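Local coordinates for Ctr9 protein (Myceliophthora thermophila, PDB 6AF0) that probably binds the RNA polymerase II complex and is built largely of tetratricopeptide-type helical repeats, at residues K245-L256 against L268-A276; A739-L749 against I762-D772. All blocks are in the same frame, centred on the assembly; numbering follows the deposited sequence.

Both contacts join successive antiparallel helices of one all-helical superhelical array, and the two pairs have nearly the same geometry: segment axes 9.7 Å apart at 150° in contact 1, 9.4 Å at 149° in contact 2. Contact 1 (245-256 with 268-276) comes first along the chain and lies on helices 245-258 and 263-279; contact 2 (739-749 with 762-772) follows much later, on helices 739-752 and 756-770. They share no helix. Their centres are about 76 Å apart, on opposite sides of the chain's centre, with nearest atoms about 56 Å apart, so each serves its own stretch of the array. Chains of other proteins approach both.

Contact 1: K245-L256 against L268-A276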
loop_
_atom_site.group_PDB
_atom_site.type_symbol
_atom_site.label_atom_id
_atom_site.label_comp_id
_atom_site.label_asym_id
_atom_site.label_seq_id
_atom_site.Cartn_x
_atom_site.Cartn_y
_atom_site.Cartn_z
ATOM N N LYS A 245 -14.185 -12.020 30.450
ATOM C CA LYS A 245 -14.862 -10.750 30.722
ATOM C C LYS A 245 -16.294 -10.920 31.226
ATOM O O LYS A 245 -16.840 -10.035 31.909
ATOM C CB LYS A 245 -14.852 -9.857 29.481
ATOM C CG LYS A 245 -13.522 -9.924 28.753
ATOM C CD LYS A 245 -12.921 -8.551 28.540
ATOM C CE LYS A 245 -12.839 -8.166 27.071
ATOM N NZ LYS A 245 -11.440 -8.092 26.572
ATOM N N ASP A 246 -16.913 -12.039 30.883
ATOM C CA ASP A 246 -18.268 -12.312 31.347
ATOM C C ASP A 246 -18.319 -12.717 32.834
ATOM O O ASP A 246 -19.248 -12.365 33.567
ATOM C CB ASP A 246 -18.887 -13.394 30.476
ATOM C CG ASP A 246 -19.081 -12.947 29.020
ATOM O OD1 ASP A 246 -19.273 -11.723 28.775
ATOM O OD2 ASP A 246 -19.049 -13.832 28.126
ATOM N N ASP A 247 -17.301 -13.437 33.278
ATOM C CA ASP A 247 -17.145 -13.743 34.689
ATOM C C ASP A 247 -16.729 -12.504 35.489
ATOM O O ASP A 247 -17.135 -12.317 36.633
ATOM C CB ASP A 247 -16.132 -14.863 34.841
ATOM C CG ASP A 247 -16.603 -16.141 34.180
ATOM O OD1 ASP A 247 -17.763 -16.541 34.424
ATOM O OD2 ASP A 247 -15.839 -16.734 33.391
ATOM N N ALA A 248 -15.911 -11.651 34.887
ATOM C CA ALA A 248 -15.654 -10.327 35.468
ATOM C C ALA A 248 -16.942 -9.555 35.710
ATOM O O ALA A 248 -17.085 -8.857 36.709
ATOM C CB ALA A 248 -14.744 -9.523 34.557
ATOM N N LYS A 249 -17.853 -9.658 34.754
ATOM C CA LYS A 249 -19.184 -9.048 34.849
ATOM C C LYS A 249 -19.938 -9.556 36.076
ATOM O O LYS A 249 -20.505 -8.777 36.864
ATOM C CB LYS A 249 -19.969 -9.378 33.582
ATOM C CG LYS A 249 -21.376 -8.825 33.509
ATOM C CD LYS A 249 -22.180 -9.645 32.518
ATOM C CE LYS A 249 -23.484 -8.954 32.175
ATOM N NZ LYS A 249 -24.283 -8.565 33.375
ATOM N N ILE A 250 -19.926 -10.872 36.223
ATOM C CA ILE A 250 -20.557 -11.513 37.374
ATOM C C ILE A 250 -20.007 -10.916 38.663
ATOM O O ILE A 250 -20.750 -10.449 39.487
ATOM C CB ILE A 250 -20.326 -13.040 37.409
ATOM C CG1 ILE A 250 -20.738 -13.729 36.105
ATOM C CG2 ILE A 250 -21.067 -13.653 38.576
ATOM C CD1 ILE A 250 -22.140 -13.410 35.652
ATOM N N ALA A 251 -18.698 -10.913 38.802
ATOM C CA ALA A 251 -18.009 -10.380 40.001
ATOM C C ALA A 251 -18.404 -8.943 40.333
ATOM O O ALA A 251 -18.828 -8.629 41.433
ATOM C CB ALA A 251 -16.484 -10.468 39.833
ATOM N N TRP A 252 -18.270 -8.063 39.361
ATOM C CA TRP A 252 -18.612 -6.685 39.568
ATOM C C TRP A 252 -20.104 -6.448 39.797
ATOM O O TRP A 252 -20.504 -5.490 40.432
ATOM C CB TRP A 252 -18.133 -5.899 38.386
ATOM C CG TRP A 252 -16.648 -5.952 38.206
ATOM C CD1 TRP A 252 -15.700 -6.148 39.173
ATOM C CD2 TRP A 252 -15.937 -5.742 36.991
ATOM N NE1 TRP A 252 -14.447 -6.083 38.629
ATOM C CE2 TRP A 252 -14.564 -5.839 37.287
ATOM C CE3 TRP A 252 -16.326 -5.491 35.678
ATOM C CZ2 TRP A 252 -13.591 -5.712 36.319
ATOM C CZ3 TRP A 252 -15.349 -5.350 34.713
ATOM C CH2 TRP A 252 -14.007 -5.471 35.034
ATOM N N GLU A 253 -20.952 -7.308 39.284
ATOM C CA GLU A 253 -22.358 -7.187 39.629
ATOM C C GLU A 253 -22.568 -7.581 41.095
ATOM O O GLU A 253 -23.402 -6.991 41.800
ATOM C CB GLU A 253 -23.222 -8.042 38.702
ATOM C CG GLU A 253 -23.549 -7.355 37.405
ATOM C CD GLU A 253 -24.243 -8.266 36.433
ATOM O OE1 GLU A 253 -24.009 -9.504 36.445
ATOM O OE2 GLU A 253 -25.013 -7.716 35.623
ATOM N N ARG A 254 -21.820 -8.588 41.535
ATOM C CA ARG A 254 -21.877 -9.024 42.907
ATOM C C ARG A 254 -21.360 -7.895 43.782
ATOM O O ARG A 254 -21.937 -7.606 44.827
ATOM C CB ARG A 254 -21.037 -10.269 43.091
ATOM C CG ARG A 254 -20.823 -10.654 44.547
ATOM C CD ARG A 254 -22.119 -11.037 45.241
ATOM N NE ARG A 254 -21.861 -11.735 46.503
ATOM C CZ ARG A 254 -22.536 -11.540 47.631
ATOM N NH1 ARG A 254 -23.531 -10.660 47.685
ATOM N NH2 ARG A 254 -22.223 -12.234 48.707
ATOM N N CYS A 255 -20.281 -7.241 43.340
ATOM C CA CYS A 255 -19.782 -6.048 44.019
ATOM C C CYS A 255 -20.873 -5.021 44.195
ATOM O O CYS A 255 -20.972 -4.400 45.221
ATOM C CB CYS A 255 -18.654 -5.387 43.247
ATOM S SG CYS A 255 -17.102 -6.287 43.228
ATOM N N LEU A 256 -21.679 -4.820 43.174
ATOM C CA LEU A 256 -22.688 -3.782 43.228
ATOM C C LEU A 256 -23.863 -4.224 44.064
ATOM O O LEU A 256 -24.492 -3.417 44.719
ATOM C CB LEU A 256 -23.106 -3.365 41.813
ATOM C CG LEU A 256 -22.110 -2.459 41.089
ATOM C CD1 LEU A 256 -22.615 -2.130 39.701
ATOM C CD2 LEU A 256 -21.866 -1.170 41.860
ATOM N N LEU A 268 -16.217 -0.224 36.167
ATOM C CA LEU A 268 -15.721 -1.460 35.621
ATOM C C LEU A 268 -16.813 -2.189 34.835
ATOM O O LEU A 268 -16.545 -2.745 33.776
ATOM C CB LEU A 268 -15.165 -2.323 36.750
ATOM C CG LEU A 268 -13.932 -1.766 37.447
ATOM C CD1 LEU A 268 -13.517 -2.627 38.635
ATOM C CD2 LEU A 268 -12.807 -1.688 36.446
ATOM N N LEU A 269 -18.043 -2.145 35.344
ATOM C CA LEU A 269 -19.194 -2.740 34.677
ATOM C C LEU A 269 -19.536 -1.991 33.405
ATOM O O LEU A 269 -19.727 -2.615 32.363
ATOM C CB LEU A 269 -20.397 -2.764 35.603
ATOM C CG LEU A 269 -21.531 -3.744 35.293
ATOM C CD1 LEU A 269 -21.059 -5.169 35.085
ATOM C CD2 LEU A 269 -22.466 -3.692 36.482
ATOM N N GLY A 270 -19.589 -0.663 33.470
ATOM C CA GLY A 270 -19.656 0.158 32.250
ATOM C C GLY A 270 -18.565 -0.176 31.226
ATOM O O GLY A 270 -18.781 -0.112 30.015
ATOM N N LEU A 271 -17.384 -0.552 31.695
ATOM C CA LEU A 271 -16.320 -0.883 30.759
ATOM C C LEU A 271 -16.567 -2.235 30.140
ATOM O O LEU A 271 -16.135 -2.509 29.010
ATOM C CB LEU A 271 -14.938 -0.823 31.417
ATOM C CG LEU A 271 -14.538 0.555 31.926
ATOM C CD1 LEU A 271 -13.196 0.400 32.596
ATOM C CD2 LEU A 271 -14.492 1.619 30.833
ATOM N N TYR A 272 -17.241 -3.093 30.896
ATOM C CA TYR A 272 -17.596 -4.419 30.396
ATOM C C TYR A 272 -18.569 -4.248 29.235
ATOM O O TYR A 272 -18.389 -4.820 28.149
ATOM C CB TYR A 272 -18.217 -5.282 31.488
ATOM C CG TYR A 272 -18.881 -6.499 30.892
ATOM C CD1 TYR A 272 -18.158 -7.645 30.643
ATOM C CD2 TYR A 272 -20.224 -6.491 30.539
ATOM C CE1 TYR A 272 -18.752 -8.748 30.079
ATOM C CE2 TYR A 272 -20.810 -7.594 29.957
ATOM C CZ TYR A 272 -20.057 -8.704 29.718
ATOM O OH TYR A 272 -20.616 -9.819 29.157
ATOM N N TYR A 273 -19.587 -3.440 29.479
ATOM C CA TYR A 273 -20.610 -3.203 28.485
ATOM C C TYR A 273 -20.036 -2.464 27.306
ATOM O O TYR A 273 -20.452 -2.721 26.204
ATOM C CB TYR A 273 -21.805 -2.437 29.078
ATOM C CG TYR A 273 -22.697 -3.309 29.908
ATOM C CD1 TYR A 273 -23.519 -4.263 29.322
ATOM C CD2 TYR A 273 -22.700 -3.198 31.281
ATOM C CE1 TYR A 273 -24.323 -5.068 30.098
ATOM C CE2 TYR A 273 -23.488 -4.005 32.060
ATOM C CZ TYR A 273 -24.301 -4.935 31.467
ATOM O OH TYR A 273 -25.099 -5.725 32.252
ATOM N N LEU A 274 -19.100 -1.545 27.540
ATOM C CA LEU A 274 -18.430 -0.823 26.448
ATOM C C LEU A 274 -17.699 -1.816 25.524
ATOM O O LEU A 274 -17.915 -1.841 24.324
ATOM C CB LEU A 274 -17.447 0.212 27.005
ATOM C CG LEU A 274 -16.768 1.212 26.038
ATOM C CD1 LEU A 274 -17.767 1.990 25.205
ATOM C CD2 LEU A 274 -15.886 2.214 26.781
ATOM N N ASP A 275 -16.856 -2.654 26.101
ATOM C CA ASP A 275 -16.166 -3.690 25.354
ATOM C C ASP A 275 -17.180 -4.530 24.525
ATOM O O ASP A 275 -16.986 -4.743 23.304
ATOM C CB ASP A 275 -15.389 -4.534 26.352
ATOM C CG ASP A 275 -14.644 -5.669 25.723
ATOM O OD1 ASP A 275 -13.602 -5.459 25.039
ATOM O OD2 ASP A 275 -15.092 -6.806 25.977
ATOM N N ALA A 276 -18.258 -4.967 25.199
ATOM C CA ALA A 276 -19.368 -5.720 24.573
ATOM C C ALA A 276 -20.007 -4.972 23.395
ATOM O O ALA A 276 -20.359 -5.582 22.396
ATOM C CB ALA A 276 -20.436 -6.043 25.610
#
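Tyr272 and Trp252 dominate this antiparallel helical hairpin of a TPR-like array, in which helix 245-258 packs against helix 263-279. With chi1 at 166°, Tyr272 has its CG anti to the backbone N, and its ring reaches across to the first helix. One face receives the aliphatic part of Lys249, whose CB stands over the ring centre, 3.8 Å from the centroid, a CH-pi contact. In the ring plane, at the phenol edge, Tyr272 OH donates a hydrogen bond to Asp246 OD1; the modelled length is very short, and at this resolution it carries no further meaning. The carboxylate is turned 68° from the ring.

Lys249 continues past Tyr272 as an extended chain that bends at its last torsion. There Lys249 NZ donates to Tyr273 OH at 3.2 Å and also forms a salt bridge with Glu253 OE2 one helical turn along, so the ammonium group is held by both helices.

Deeper in, the Trp252 indole is covered on one face by Leu268, whose CB sits 3.4 Å from the centroid of the six-membered ring and 6° off its normal. Leu268 CD1 extends this cover toward the pyrrole nitrogen, itself weakly hydrogen-bonded to Ile233 O of the preceding helix. Tyr272 CB meets the indole at its edge, with Trp252 CZ3 4.3 Å away. Beside this, Leu269 spreads its two methyls: CD1 lies near Lys249 CG and Glu253 CG, while Tyr298 of helix 285-305 also touches this leucine. Farther along the first helix, Leu256 CD1 meets Leu269 CD2 at 3.6 Å.

Contact 2: A739-L749 against I762-D772; sequences AYAAQGIAIAL and IFIKVRETIQD
Tyr740 OH donates a hydrogen bond of 2.9 Å to Asp772 OD2, the one such bond across this contact. OD2 lies in the ring plane at the phenol edge, whereas the hydroxyl meets the carboxylate 39° out of its plane; OD2 also has a weak bond from His774. Chi1 of -72° sets the Tyr740 CG beside its backbone N, from where the ring reaches Ile770, with Tyr740 CE2 3.3 Å from Ile770 CD1. A leucine in place of Tyr740 would probably leave Asp772 without its hydroxyl partner and open a gap beside Ile770.

The aromatic contacts centre on Phe763. Ala746 CB lies over one face, 4.0 Å from the Phe763 ring centroid and displaced toward the rim, in a CH-pi contact. Gln743 brings its CG to 3.4 Å from Phe763 CE1, and its NE2 sits at the ring edge with the amide plane 85° from the ring.

In the apolar packing, alanines of the first helix meet branched side chains of the second. Ala739 CB fits among Val766 CG2, Thr769 CG2 and Ile770 CD1, while Ile762 CG2 touches Ala746 CB at 3.7 Å. Thr769 directs its hydroxyl to the backbone of another protein's chain. Alanines facing the partner helix, with the two helices running antiparallel, are consistent with the helix packing of a tetratricopeptide-type array.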
loop_
_atom_site.group_PDB
_atom_site.type_symbol
_atom_site.label_atom_id
_atom_site.label_comp_id
_atom_site.label_asym_id
_atom_site.label_seq_id
_atom_site.Cartn_x
_atom_site.Cartn_y
_atom_site.Cartn_z
ATOM N N ALA A 739 12.374 -1.812 -29.508
ATOM C CA ALA A 739 12.736 -2.984 -30.286
ATOM C C ALA A 739 13.297 -2.617 -31.668
ATOM O O ALA A 739 14.161 -3.316 -32.204
ATOM C CB ALA A 739 11.520 -3.863 -30.424
ATOM N N TYR A 740 12.820 -1.502 -32.221
ATOM C CA TYR A 740 13.198 -1.076 -33.572
ATOM C C TYR A 740 14.644 -0.636 -33.641
ATOM O O TYR A 740 15.340 -0.904 -34.620
ATOM C CB TYR A 740 12.260 0.040 -34.098
ATOM C CG TYR A 740 10.873 -0.491 -34.429
ATOM C CD1 TYR A 740 10.531 -0.878 -35.717
ATOM C CD2 TYR A 740 9.937 -0.680 -33.430
ATOM C CE1 TYR A 740 9.293 -1.430 -35.987
ATOM C CE2 TYR A 740 8.692 -1.207 -33.698
ATOM C CZ TYR A 740 8.380 -1.593 -34.970
ATOM O OH TYR A 740 7.136 -2.114 -35.217
ATOM N N ALA A 741 15.088 0.034 -32.586
ATOM C CA ALA A 741 16.478 0.487 -32.488
ATOM C C ALA A 741 17.443 -0.687 -32.334
ATOM O O ALA A 741 18.485 -0.722 -32.968
ATOM C CB ALA A 741 16.625 1.441 -31.312
ATOM N N ALA A 742 17.070 -1.624 -31.470
ATOM C CA ALA A 742 17.815 -2.845 -31.259
ATOM C C ALA A 742 17.892 -3.668 -32.540
ATOM O O ALA A 742 18.963 -4.135 -32.924
ATOM C CB ALA A 742 17.169 -3.655 -30.149
ATOM N N GLN A 743 16.758 -3.824 -33.212
ATOM C CA GLN A 743 16.729 -4.560 -34.472
ATOM C C GLN A 743 17.585 -3.887 -35.539
ATOM O O GLN A 743 18.197 -4.556 -36.346
ATOM C CB GLN A 743 15.311 -4.698 -34.988
ATOM C CG GLN A 743 15.100 -5.912 -35.867
ATOM C CD GLN A 743 14.025 -5.702 -36.912
ATOM O OE1 GLN A 743 13.563 -4.586 -37.111
ATOM N NE2 GLN A 743 13.613 -6.774 -37.582
ATOM N N GLY A 744 17.631 -2.564 -35.535
ATOM C CA GLY A 744 18.497 -1.823 -36.451
ATOM C C GLY A 744 19.974 -2.019 -36.163
ATOM O O GLY A 744 20.821 -1.924 -37.065
ATOM N N ILE A 745 20.286 -2.269 -34.895
ATOM C CA ILE A 745 21.644 -2.618 -34.485
ATOM C C ILE A 745 21.972 -4.047 -34.937
ATOM O O ILE A 745 23.110 -4.331 -35.296
ATOM C CB ILE A 745 21.863 -2.470 -32.962
ATOM C CG1 ILE A 745 21.640 -1.029 -32.517
ATOM C CG2 ILE A 745 23.284 -2.839 -32.579
ATOM C CD1 ILE A 745 21.530 -0.868 -31.017
ATOM N N ALA A 746 20.987 -4.942 -34.940
ATOM C CA ALA A 746 21.206 -6.302 -35.455
ATOM C C ALA A 746 21.495 -6.303 -36.969
ATOM O O ALA A 746 22.300 -7.100 -37.470
ATOM C CB ALA A 746 20.021 -7.195 -35.136
ATOM N N ILE A 747 20.823 -5.410 -37.687
ATOM C CA ILE A 747 21.035 -5.251 -39.119
ATOM C C ILE A 747 22.414 -4.666 -39.317
ATOM O O ILE A 747 23.144 -5.065 -40.219
ATOM C CB ILE A 747 19.980 -4.333 -39.783
ATOM C CG1 ILE A 747 18.597 -4.988 -39.718
ATOM C CG2 ILE A 747 20.351 -4.039 -41.240
ATOM C CD1 ILE A 747 17.480 -4.148 -40.296
ATOM N N ALA A 748 22.767 -3.702 -38.480
ATOM C CA ALA A 748 24.103 -3.153 -38.538
ATOM C C ALA A 748 25.079 -4.300 -38.298
ATOM O O ALA A 748 26.101 -4.442 -38.977
ATOM C CB ALA A 748 24.280 -2.087 -37.480
ATOM N N LEU A 749 24.737 -5.138 -37.337
ATOM C CA LEU A 749 25.606 -6.235 -36.993
ATOM C C LEU A 749 25.864 -7.048 -38.239
ATOM O O LEU A 749 27.000 -7.142 -38.706
ATOM C CB LEU A 749 24.968 -7.111 -35.909
ATOM C CG LEU A 749 25.729 -7.183 -34.599
ATOM C CD1 LEU A 749 26.013 -5.781 -34.089
ATOM C CD2 LEU A 749 24.890 -7.971 -33.609
ATOM N N ILE A 762 19.135 -10.730 -30.818
ATOM C CA ILE A 762 18.337 -9.509 -30.915
ATOM C C ILE A 762 17.057 -9.832 -31.652
ATOM O O ILE A 762 15.960 -9.640 -31.125
ATOM C CB ILE A 762 19.075 -8.376 -31.663
ATOM C CG1 ILE A 762 20.216 -7.792 -30.811
ATOM C CG2 ILE A 762 18.108 -7.262 -32.015
ATOM C CD1 ILE A 762 21.603 -8.245 -31.203
ATOM N N PHE A 763 17.221 -10.370 -32.857
ATOM C CA PHE A 763 16.100 -10.788 -33.681
ATOM C C PHE A 763 15.080 -11.667 -32.960
ATOM O O PHE A 763 13.903 -11.514 -33.214
ATOM C CB PHE A 763 16.564 -11.485 -34.970
ATOM C CG PHE A 763 17.020 -10.531 -36.036
ATOM C CD1 PHE A 763 16.235 -9.456 -36.394
ATOM C CD2 PHE A 763 18.238 -10.711 -36.686
ATOM C CE1 PHE A 763 16.660 -8.567 -37.366
ATOM C CE2 PHE A 763 18.669 -9.821 -37.655
ATOM C CZ PHE A 763 17.878 -8.743 -37.993
ATOM N N ILE A 764 15.497 -12.576 -32.079
ATOM C CA ILE A 764 14.536 -13.547 -31.506
ATOM C C ILE A 764 13.579 -12.892 -30.545
ATOM O O ILE A 764 12.390 -13.266 -30.479
ATOM C CB ILE A 764 15.179 -14.702 -30.709
ATOM C CG1 ILE A 764 16.245 -15.424 -31.524
ATOM C CG2 ILE A 764 14.110 -15.718 -30.285
ATOM C CD1 ILE A 764 17.464 -15.763 -30.696
ATOM N N LYS A 765 14.113 -11.965 -29.759
ATOM C CA LYS A 765 13.305 -11.324 -28.748
ATOM C C LYS A 765 12.676 -10.021 -29.220
ATOM O O LYS A 765 11.680 -9.592 -28.656
ATOM C CB LYS A 765 14.068 -11.183 -27.428
ATOM C CG LYS A 765 14.046 -12.469 -26.591
ATOM C CD LYS A 765 12.684 -13.178 -26.633
ATOM C CE LYS A 765 12.421 -14.104 -25.451
ATOM N NZ LYS A 765 12.299 -13.404 -24.138
ATOM N N VAL A 766 13.217 -9.414 -30.268
ATOM C CA VAL A 766 12.433 -8.419 -31.009
ATOM C C VAL A 766 11.247 -9.094 -31.712
ATOM O O VAL A 766 10.154 -8.545 -31.703
ATOM C CB VAL A 766 13.260 -7.565 -31.999
ATOM C CG1 VAL A 766 13.954 -8.412 -33.014
ATOM C CG2 VAL A 766 12.376 -6.601 -32.760
ATOM N N ARG A 767 11.456 -10.278 -32.289
ATOM C CA ARG A 767 10.372 -11.055 -32.943
ATOM C C ARG A 767 9.138 -11.306 -32.072
ATOM O O ARG A 767 8.021 -11.322 -32.578
ATOM C CB ARG A 767 10.884 -12.406 -33.488
ATOM C CG ARG A 767 9.953 -13.601 -33.285
ATOM C CD ARG A 767 10.517 -14.840 -33.944
ATOM N NE ARG A 767 9.806 -16.060 -33.578
ATOM C CZ ARG A 767 10.164 -17.284 -33.967
ATOM N NH1 ARG A 767 11.240 -17.469 -34.732
ATOM N NH2 ARG A 767 9.442 -18.333 -33.590
ATOM N N GLU A 768 9.330 -11.539 -30.781
ATOM C CA GLU A 768 8.185 -11.756 -29.901
ATOM C C GLU A 768 7.489 -10.445 -29.526
ATOM O O GLU A 768 6.330 -10.472 -29.093
ATOM C CB GLU A 768 8.567 -12.542 -28.644
ATOM C CG GLU A 768 9.520 -11.829 -27.703
ATOM C CD GLU A 768 9.560 -12.468 -26.324
ATOM O OE1 GLU A 768 9.901 -11.759 -25.349
ATOM O OE2 GLU A 768 9.257 -13.678 -26.210
ATOM N N THR A 769 8.184 -9.312 -29.692
ATOM C CA THR A 769 7.595 -7.980 -29.413
ATOM C C THR A 769 7.083 -7.180 -30.625
ATOM O O THR A 769 6.337 -6.229 -30.425
ATOM C CB THR A 769 8.529 -7.063 -28.570
ATOM O OG1 THR A 769 7.813 -5.894 -28.159
ATOM C CG2 THR A 769 9.762 -6.615 -29.336
ATOM N N ILE A 770 7.453 -7.544 -31.854
ATOM C CA ILE A 770 7.107 -6.712 -33.014
ATOM C C ILE A 770 6.023 -7.301 -33.909
ATOM O O ILE A 770 4.996 -6.648 -34.117
ATOM C CB ILE A 770 8.347 -6.318 -33.833
ATOM C CG1 ILE A 770 9.247 -5.401 -33.011
ATOM C CG2 ILE A 770 7.970 -5.580 -35.105
ATOM C CD1 ILE A 770 8.533 -4.250 -32.328
ATOM N N GLN A 771 6.242 -8.506 -34.439
ATOM C CA GLN A 771 5.236 -9.205 -35.291
ATOM C C GLN A 771 5.027 -8.634 -36.709
ATOM O O GLN A 771 4.128 -9.070 -37.420
ATOM C CB GLN A 771 3.855 -9.260 -34.614
ATOM C CG GLN A 771 3.880 -9.686 -33.165
ATOM C CD GLN A 771 4.549 -11.020 -33.005
ATOM O OE1 GLN A 771 4.276 -11.945 -33.772
ATOM N NE2 GLN A 771 5.444 -11.130 -32.021
ATOM N N ASP A 772 5.835 -7.666 -37.121
ATOM C CA ASP A 772 5.728 -7.097 -38.462
ATOM C C ASP A 772 6.290 -8.117 -39.415
ATOM O O ASP A 772 7.063 -8.973 -39.007
ATOM C CB ASP A 772 6.501 -5.778 -38.573
ATOM C CG ASP A 772 5.829 -4.639 -37.808
ATOM O OD1 ASP A 772 4.664 -4.804 -37.369
ATOM O OD2 ASP A 772 6.464 -3.572 -37.645
#